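Local coordinates for phosphoserine aminotransferase SerC (Cytophaga hutchinsonii ATCC 33406, PDB 3FFR), which probably catalyses the pyridoxal-phosphate-dependent transamination between 3-phosphohydroxypyruvate and glutamate that yields phosphoserine in serine biosynthesis, at residues S86-N91 with E100-L105; E273-I278 with T301-N306; N279-S284 with K352-L357. All coordinates share one frame; numbering follows the deposited sequence.

Contact 1 (S86-N91 with E100-L105); sequences SFHCVN and EFAGEL
Ala102 of helix 93-104 presses its methyl on a pair of polar groups from strand 85-90, the hydroxyl of Ser86 and the imidazole of His88. These packing contacts are the whole of the direct meeting. Ala102 CB lies 3.6 Å from Ser86 OG and 4.0 Å from His88 NE2. The methyl comes at the imidazole obliquely.

The polar interaction runs along the strand, between residues two apart. Ser86 OG and His88 NE2 are 2.8 Å apart and hydrogen-bonded, and either may be the donor. The hydroxyl sits at the ring edge, in its plane. Ser86 OG is held between the backbone N and the carbonyl carbon (chi1 60°), which turns it to the His88 side.

Aromatic and apolar neighbours close round the pair. Phe98, one helical turn before Ala102, meets the His88 ring edge-to-face. Ala102 also rests on Ile78 of helix 70-81.

The strand and helix are the first two elements of the beta-alpha-beta unit that ends in strand 108-113. All three touching residues are buried. The serine-histidine bond therefore gives two buried polar atoms a mutual partner, and probably limits rotation of the imidazole where the alanine methyl packs.

Contact 2 (E273-I278 with T301-N306); sequences EKAALI and TTIVAN
Ile303 of strand 302-307 sends its CD1 methyl to helix 264-284, where Ala275 and Ile278 receive it. CD1 is 3.8 Å from Ile278 CD1. On the alanine it is 3.9 Å from Ala275 CA and 4.0 Å from Ala275 CB, so it packs on the helix backbone as well as on the methyl. The branches of the two isoleucines also meet, with Ile303 CG2 at 4.1 Å from Ile278 CG2. Their side chains cross obliquely.

The torsions of Ile303 set this reach. CG1 stands beside the backbone N and anti to the carbonyl carbon (chi1 -57°). The chain then runs extended to CD1 (chi2 171°), which carries the terminal methyl to the helix. Alanine at 275 has a short side chain, and this lets the methyl come close to the main chain.

The next shell backs both sides. Ile303 pairs through its backbone with Ile339 of strand 336-340, and its side chain also touches Asn279 and Ile282, one turn after Ala275 and Ile278 respectively. Ile278 touches Ile339 and Val350 of helix 347-360. Lys274 NZ bonds to His345 O, which ties the helix to the loop before helix 347-360.

Across the two segments the contact is wholly apolar and buried. Helix and sheet are thus joined here by dispersion and by exclusion of water.

Contact 3 (N279-S284 with K352-L357); sequences NTYIES and KLVQTL
Tyr281 turns its CG anti to the backbone N (chi1 161°), and this swings the phenol from helix 264-284 across to helix 347-360. On that helix Val354 CG1 is also anti to its backbone N (chi1 171°). It meets the base of the tyrosine, 3.7 Å from Tyr281 CB, and the two side chains slide past each other in opposite directions.

Further out the ring reaches Leu357, whose side chain it crosses at about a right angle. Leu357 CB lies 3.6 Å from Tyr281 CE2 and 3.5 Å from Tyr281 OH. Leu357 CD1 is 3.9 Å from CE2 of the same ring. Both Val354 CG1 and Leu357 CB approach the ring obliquely.

The phenol oxygen also lies 3.3 Å from Leu357 O, but its hydrogen-bond partner is Gly362 O at the very C-terminus. One aromatic side chain thus packs on helix 347-360 and bonds to the residue that closes the chain. Leu357 is backed by Ile314 and Leu318 of helix 311-318.

This is helix-to-helix packing in the small, C-terminal domain of a fold-type I aminotransferase, where helices cover one side of the sheet that holds strands 302-307 and 323-327.

Contact 1 comes first along the chain and stands apart. It belongs to the seven-stranded sheet of the large domain, through strand 85-90. Its centre is 29 Å from that of contact 2 and 37 Å from that of contact 3. Contacts 2 and 3 have centres 9 Å apart and touch, for instance through Ile278 and Val354. Both use helix 264-284, and their segments alternate along the chain. Contact 2 sets that helix on strand 302-307 of the five-stranded sheet. Contact 3 sets its following turns beside helix 347-360. Helix 264-284 is thus held by both the sheet and helix 347-360 within the small domain, while contact 1 joins strand to helix in the large one.

Contact 1 (S86-N91 with E100-L105)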
loop_
_atom_site.group_PDB
_atom_site.type_symbol
_atom_site.label_atom_id
_atom_site.label_comp_id
_atom_site.label_asym_id
_atom_site.label_seq_id
_atom_site.Cartn_x
_atom_site.Cartn_y
_atom_site.Cartn_z
ATOM N N SER A 86 24.505 -10.086 0.382
ATOM C CA SER A 86 24.114 -9.377 1.578
ATOM C C SER A 86 24.521 -10.182 2.811
ATOM O O SER A 86 24.906 -11.340 2.728
ATOM C CB SER A 86 22.610 -9.168 1.590
ATOM O OG SER A 86 21.948 -10.418 1.560
ATOM N N PHE A 87 24.415 -9.532 3.956
ATOM C CA PHE A 87 24.718 -10.158 5.275
ATOM C C PHE A 87 23.556 -9.843 6.194
ATOM O O PHE A 87 23.125 -8.679 6.282
ATOM C CB PHE A 87 26.032 -9.587 5.825
ATOM C CG PHE A 87 26.361 -10.010 7.235
ATOM C CD1 PHE A 87 25.830 -9.341 8.320
ATOM C CD2 PHE A 87 27.222 -11.054 7.459
ATOM C CE1 PHE A 87 26.125 -9.739 9.591
ATOM C CE2 PHE A 87 27.541 -11.448 8.757
ATOM C CZ PHE A 87 26.986 -10.806 9.808
ATOM N N HIS A 88 23.050 -10.874 6.879
ATOM C CA HIS A 88 21.915 -10.720 7.771
ATOM C C HIS A 88 22.130 -11.343 9.142
ATOM O O HIS A 88 22.587 -12.454 9.233
ATOM C CB HIS A 88 20.677 -11.442 7.167
ATOM C CG HIS A 88 20.273 -10.949 5.809
ATOM N ND1 HIS A 88 19.100 -10.247 5.589
ATOM C CD2 HIS A 88 20.885 -11.057 4.608
ATOM C CE1 HIS A 88 19.037 -9.917 4.303
ATOM N NE2 HIS A 88 20.101 -10.403 3.685
ATOM N N CYS A 89 21.753 -10.601 10.177
ATOM C CA CYS A 89 21.642 -11.162 11.539
ATOM C C CYS A 89 20.241 -11.741 11.666
ATOM O O CYS A 89 19.251 -11.010 11.549
ATOM C CB CYS A 89 21.869 -10.099 12.627
ATOM S SG CYS A 89 23.624 -9.719 12.864
ATOM N N VAL A 90 20.166 -13.043 11.899
ATOM C CA VAL A 90 18.885 -13.766 11.958
ATOM C C VAL A 90 18.671 -14.425 13.309
ATOM O O VAL A 90 19.506 -15.230 13.742
ATOM C CB VAL A 90 18.824 -14.841 10.834
ATOM C CG1 VAL A 90 17.561 -15.736 10.975
ATOM C CG2 VAL A 90 18.895 -14.158 9.441
ATOM N N ASN A 91 17.572 -14.062 13.961
ATOM C CA ASN A 91 17.260 -14.634 15.288
ATOM C C ASN A 91 15.790 -14.847 15.534
ATOM O O ASN A 91 15.336 -15.081 16.657
ATOM C CB ASN A 91 17.879 -13.813 16.429
ATOM C CG ASN A 91 17.273 -12.432 16.552
ATOM O OD1 ASN A 91 16.609 -11.945 15.634
ATOM N ND2 ASN A 91 17.469 -11.805 17.709
ATOM N N GLU A 100 15.650 -14.553 3.776
ATOM C CA GLU A 100 15.143 -15.425 2.695
ATOM C C GLU A 100 14.834 -14.680 1.395
ATOM O O GLU A 100 15.010 -15.194 0.290
ATOM C CB GLU A 100 13.889 -16.183 3.156
ATOM C CG GLU A 100 14.213 -17.268 4.166
ATOM C CD GLU A 100 12.991 -17.878 4.823
ATOM O OE1 GLU A 100 11.886 -17.330 4.679
ATOM O OE2 GLU A 100 13.169 -18.894 5.541
ATOM N N PHE A 101 14.396 -13.441 1.540
ATOM C CA PHE A 101 14.121 -12.605 0.345
ATOM C C PHE A 101 15.363 -12.480 -0.525
ATOM O O PHE A 101 15.276 -12.409 -1.754
ATOM C CB PHE A 101 13.679 -11.179 0.740
ATOM C CG PHE A 101 12.227 -11.038 1.051
ATOM C CD1 PHE A 101 11.464 -12.104 1.528
ATOM C CD2 PHE A 101 11.612 -9.791 0.896
ATOM C CE1 PHE A 101 10.113 -11.951 1.823
ATOM C CE2 PHE A 101 10.281 -9.626 1.207
ATOM C CZ PHE A 101 9.536 -10.694 1.684
ATOM N N ALA A 102 16.533 -12.390 0.094
ATOM C CA ALA A 102 17.752 -12.201 -0.697
ATOM C C ALA A 102 17.905 -13.361 -1.702
ATOM O O ALA A 102 18.112 -13.154 -2.898
ATOM C CB ALA A 102 19.020 -12.066 0.212
ATOM N N GLY A 103 17.771 -14.585 -1.195
ATOM C CA GLY A 103 17.847 -15.776 -2.041
ATOM C C GLY A 103 16.719 -15.854 -3.055
ATOM O O GLY A 103 16.905 -16.258 -4.200
ATOM N N GLU A 104 15.523 -15.468 -2.646
ATOM C CA GLU A 104 14.388 -15.507 -3.585
ATOM C C GLU A 104 14.604 -14.562 -4.768
ATOM O O GLU A 104 14.057 -14.771 -5.874
ATOM C CB GLU A 104 13.073 -15.187 -2.867
ATOM C CG GLU A 104 12.683 -16.319 -1.991
ATOM C CD GLU A 104 11.562 -16.018 -1.003
ATOM O OE1 GLU A 104 10.826 -15.052 -1.196
ATOM O OE2 GLU A 104 11.460 -16.760 0.005
ATOM N N LEU A 105 15.403 -13.520 -4.534
ATOM C CA LEU A 105 15.723 -12.515 -5.558
ATOM C C LEU A 105 17.018 -12.830 -6.306
ATOM O O LEU A 105 17.512 -12.046 -7.111
ATOM C CB LEU A 105 15.801 -11.116 -4.951
ATOM C CG LEU A 105 14.459 -10.533 -4.483
ATOM C CD1 LEU A 105 14.580 -9.253 -3.601
ATOM C CD2 LEU A 105 13.541 -10.230 -5.710
#

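Contact 2 (E273-I278 with T301-N306)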
loop_
_atom_site.group_PDB
_atom_site.type_symbol
_atom_site.label_atom_id
_atom_site.label_comp_id
_atom_site.label_asym_id
_atom_site.label_seq_id
_atom_site.Cartn_x
_atom_site.Cartn_y
_atom_site.Cartn_z
ATOM N N GLU A 273 8.771 3.571 31.618
ATOM C CA GLU A 273 7.971 3.494 32.844
ATOM C C GLU A 273 6.933 2.354 32.780
ATOM O O GLU A 273 6.696 1.638 33.761
ATOM C CB GLU A 273 7.276 4.828 33.073
ATOM C CG GLU A 273 6.520 4.905 34.331
ATOM C CD GLU A 273 5.908 6.269 34.534
ATOM O OE1 GLU A 273 5.789 7.027 33.521
ATOM O OE2 GLU A 273 5.516 6.542 35.696
ATOM N N LYS A 274 6.311 2.208 31.614
ATOM C CA LYS A 274 5.353 1.117 31.384
ATOM C C LYS A 274 6.032 -0.242 31.384
ATOM O O LYS A 274 5.526 -1.213 31.958
ATOM C CB LYS A 274 4.593 1.290 30.067
ATOM C CG LYS A 274 3.554 2.386 30.121
ATOM C CD LYS A 274 2.885 2.589 28.789
ATOM C CE LYS A 274 3.728 3.440 27.858
ATOM N NZ LYS A 274 3.368 3.224 26.403
ATOM N N ALA A 275 7.202 -0.305 30.765
ATOM C CA ALA A 275 7.951 -1.579 30.692
ATOM C C ALA A 275 8.327 -2.026 32.112
ATOM O O ALA A 275 8.256 -3.209 32.465
ATOM C CB ALA A 275 9.224 -1.430 29.800
ATOM N N ALA A 276 8.679 -1.047 32.934
ATOM C CA ALA A 276 9.108 -1.334 34.306
ATOM C C ALA A 276 7.948 -1.927 35.117
ATOM O O ALA A 276 8.128 -2.844 35.936
ATOM C CB ALA A 276 9.693 -0.078 34.964
ATOM N N LEU A 277 6.758 -1.411 34.893
ATOM C CA LEU A 277 5.556 -1.924 35.590
ATOM C C LEU A 277 5.339 -3.398 35.260
ATOM O O LEU A 277 5.114 -4.243 36.136
ATOM C CB LEU A 277 4.284 -1.171 35.194
ATOM C CG LEU A 277 3.981 0.183 35.792
ATOM C CD1 LEU A 277 2.608 0.668 35.258
ATOM C CD2 LEU A 277 3.968 0.084 37.337
ATOM N N ILE A 278 5.428 -3.680 33.961
ATOM C CA ILE A 278 5.215 -5.022 33.429
ATOM C C ILE A 278 6.296 -5.978 33.902
ATOM O O ILE A 278 6.017 -7.083 34.402
ATOM C CB ILE A 278 5.119 -5.036 31.856
ATOM C CG1 ILE A 278 3.902 -4.246 31.362
ATOM C CG2 ILE A 278 5.140 -6.498 31.313
ATOM C CD1 ILE A 278 3.935 -3.916 29.838
ATOM N N THR A 301 9.521 -2.552 23.832
ATOM C CA THR A 301 8.273 -2.277 23.085
ATOM C C THR A 301 7.358 -3.459 22.825
ATOM O O THR A 301 6.133 -3.316 22.686
ATOM C CB THR A 301 8.570 -1.544 21.747
ATOM O OG1 THR A 301 9.500 -2.310 20.957
ATOM C CG2 THR A 301 9.158 -0.164 22.025
ATOM N N THR A 302 7.964 -4.635 22.741
ATOM C CA THR A 302 7.199 -5.872 22.583
ATOM C C THR A 302 7.771 -6.877 23.584
ATOM O O THR A 302 8.759 -7.561 23.312
ATOM C CB THR A 302 7.265 -6.421 21.162
ATOM O OG1 THR A 302 8.609 -6.793 20.852
ATOM C CG2 THR A 302 6.764 -5.382 20.116
ATOM N N ILE A 303 7.123 -6.931 24.747
ATOM C CA ILE A 303 7.597 -7.751 25.883
ATOM C C ILE A 303 7.061 -9.167 25.799
ATOM O O ILE A 303 5.858 -9.405 25.853
ATOM C CB ILE A 303 7.233 -7.067 27.229
ATOM C CG1 ILE A 303 7.840 -5.649 27.269
ATOM C CG2 ILE A 303 7.678 -7.894 28.444
ATOM C CD1 ILE A 303 7.371 -4.763 28.455
ATOM N N VAL A 304 7.989 -10.107 25.682
ATOM C CA VAL A 304 7.659 -11.513 25.543
ATOM C C VAL A 304 7.923 -12.282 26.835
ATOM O O VAL A 304 9.010 -12.226 27.442
ATOM C CB VAL A 304 8.409 -12.111 24.342
ATOM C CG1 VAL A 304 8.064 -13.626 24.167
ATOM C CG2 VAL A 304 8.034 -11.289 23.074
ATOM N N ALA A 305 6.847 -12.926 27.292
ATOM C CA ALA A 305 6.906 -13.696 28.513
ATOM C C ALA A 305 6.516 -15.137 28.263
ATOM O O ALA A 305 5.530 -15.425 27.574
ATOM C CB ALA A 305 5.941 -13.078 29.566
ATOM N N ASN A 306 7.292 -16.033 28.861
ATOM C CA ASN A 306 6.915 -17.441 28.893
ATOM C C ASN A 306 5.741 -17.509 29.865
ATOM O O ASN A 306 5.695 -16.779 30.865
ATOM C CB ASN A 306 8.065 -18.321 29.354
ATOM C CG ASN A 306 9.192 -18.338 28.389
ATOM O OD1 ASN A 306 8.987 -18.033 27.233
ATOM N ND2 ASN A 306 10.402 -18.707 28.847
#

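Contact 3 (N279-S284 with K352-L357)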
loop_
_atom_site.group_PDB
_atom_site.type_symbol
_atom_site.label_atom_id
_atom_site.label_comp_id
_atom_site.label_asym_id
_atom_site.label_seq_id
_atom_site.Cartn_x
_atom_site.Cartn_y
_atom_site.Cartn_z
ATOM N N ASN A 279 7.542 -5.524 33.805
ATOM C CA ASN A 279 8.685 -6.377 34.117
ATOM C C ASN A 279 8.776 -6.661 35.615
ATOM O O ASN A 279 9.171 -7.741 36.031
ATOM C CB ASN A 279 9.974 -5.791 33.527
ATOM C CG ASN A 279 9.991 -5.889 32.018
ATOM O OD1 ASN A 279 9.430 -6.841 31.451
ATOM N ND2 ASN A 279 10.660 -4.930 31.346
ATOM N N THR A 280 8.391 -5.686 36.408
ATOM C CA THR A 280 8.401 -5.857 37.871
ATOM C C THR A 280 7.445 -6.987 38.264
ATOM O O THR A 280 7.721 -7.793 39.167
ATOM C CB THR A 280 8.026 -4.538 38.593
ATOM O OG1 THR A 280 9.086 -3.586 38.377
ATOM C CG2 THR A 280 7.871 -4.780 40.130
ATOM N N TYR A 281 6.331 -7.042 37.545
ATOM C CA TYR A 281 5.303 -8.067 37.773
ATOM C C TYR A 281 5.849 -9.412 37.328
ATOM O O TYR A 281 5.765 -10.406 38.050
ATOM C CB TYR A 281 3.996 -7.734 37.066
ATOM C CG TYR A 281 3.043 -8.914 36.865
ATOM C CD1 TYR A 281 2.543 -9.621 37.950
ATOM C CD2 TYR A 281 2.638 -9.302 35.570
ATOM C CE1 TYR A 281 1.673 -10.675 37.776
ATOM C CE2 TYR A 281 1.787 -10.352 35.386
ATOM C CZ TYR A 281 1.306 -11.047 36.498
ATOM O OH TYR A 281 0.426 -12.099 36.317
ATOM N N ILE A 282 6.515 -9.425 36.184
ATOM C CA ILE A 282 7.059 -10.696 35.683
ATOM C C ILE A 282 8.124 -11.213 36.671
ATOM O O ILE A 282 8.266 -12.423 36.854
ATOM C CB ILE A 282 7.644 -10.586 34.249
ATOM C CG1 ILE A 282 6.533 -10.207 33.256
ATOM C CG2 ILE A 282 8.300 -11.903 33.835
ATOM C CD1 ILE A 282 7.049 -9.799 31.848
ATOM N N GLU A 283 8.874 -10.309 37.306
ATOM C CA GLU A 283 9.931 -10.770 38.236
ATOM C C GLU A 283 9.422 -11.707 39.319
ATOM O O GLU A 283 10.171 -12.571 39.785
ATOM C CB GLU A 283 10.657 -9.622 38.948
ATOM C CG GLU A 283 11.549 -8.739 38.063
ATOM C CD GLU A 283 12.777 -9.412 37.465
ATOM O OE1 GLU A 283 13.085 -10.571 37.788
ATOM O OE2 GLU A 283 13.442 -8.735 36.620
ATOM N N SER A 284 8.174 -11.522 39.728
ATOM C CA SER A 284 7.632 -12.297 40.846
ATOM C C SER A 284 6.395 -13.126 40.518
ATOM O O SER A 284 5.846 -13.794 41.392
ATOM C CB SER A 284 7.346 -11.394 42.049
ATOM O OG SER A 284 6.360 -10.436 41.762
ATOM N N LYS A 352 -3.646 -0.904 34.600
ATOM C CA LYS A 352 -4.864 -1.723 34.687
ATOM C C LYS A 352 -4.578 -3.145 34.258
ATOM O O LYS A 352 -5.012 -4.109 34.895
ATOM C CB LYS A 352 -6.019 -1.161 33.870
ATOM C CG LYS A 352 -7.283 -2.040 33.917
ATOM C CD LYS A 352 -8.393 -1.487 33.014
ATOM C CE LYS A 352 -9.682 -2.354 33.043
ATOM N NZ LYS A 352 -10.739 -1.885 32.084
ATOM N N LEU A 353 -3.791 -3.277 33.194
ATOM C CA LEU A 353 -3.416 -4.607 32.709
ATOM C C LEU A 353 -2.643 -5.388 33.785
ATOM O O LEU A 353 -2.972 -6.540 34.093
ATOM C CB LEU A 353 -2.553 -4.529 31.430
ATOM C CG LEU A 353 -2.039 -5.881 30.908
ATOM C CD1 LEU A 353 -3.129 -6.801 30.392
ATOM C CD2 LEU A 353 -0.985 -5.605 29.774
ATOM N N VAL A 354 -1.626 -4.744 34.353
ATOM C CA VAL A 354 -0.756 -5.420 35.334
ATOM C C VAL A 354 -1.549 -5.781 36.599
ATOM O O VAL A 354 -1.416 -6.872 37.164
ATOM C CB VAL A 354 0.514 -4.602 35.649
ATOM C CG1 VAL A 354 1.300 -5.205 36.841
ATOM C CG2 VAL A 354 1.414 -4.542 34.397
ATOM N N GLN A 355 -2.410 -4.873 37.018
ATOM C CA GLN A 355 -3.175 -5.110 38.235
ATOM C C GLN A 355 -4.135 -6.264 38.042
ATOM O O GLN A 355 -4.356 -7.084 38.947
ATOM C CB GLN A 355 -3.950 -3.865 38.653
ATOM C CG GLN A 355 -4.999 -4.131 39.719
ATOM C CD GLN A 355 -5.857 -2.907 39.956
ATOM O OE1 GLN A 355 -5.387 -1.906 40.513
ATOM N NE2 GLN A 355 -7.129 -2.974 39.523
ATOM N N THR A 356 -4.691 -6.328 36.845
ATOM C CA THR A 356 -5.676 -7.352 36.522
ATOM C C THR A 356 -4.966 -8.693 36.446
ATOM O O THR A 356 -5.445 -9.700 36.971
ATOM C CB THR A 356 -6.440 -7.019 35.230
ATOM O OG1 THR A 356 -7.105 -5.757 35.392
ATOM C CG2 THR A 356 -7.451 -8.091 34.906
ATOM N N LEU A 357 -3.794 -8.689 35.818
ATOM C CA LEU A 357 -3.016 -9.925 35.702
ATOM C C LEU A 357 -2.617 -10.438 37.092
ATOM O O LEU A 357 -2.670 -11.634 37.388
ATOM C CB LEU A 357 -1.766 -9.716 34.864
ATOM C CG LEU A 357 -2.045 -9.571 33.356
ATOM C CD1 LEU A 357 -0.754 -9.197 32.632
ATOM C CD2 LEU A 357 -2.652 -10.844 32.731
#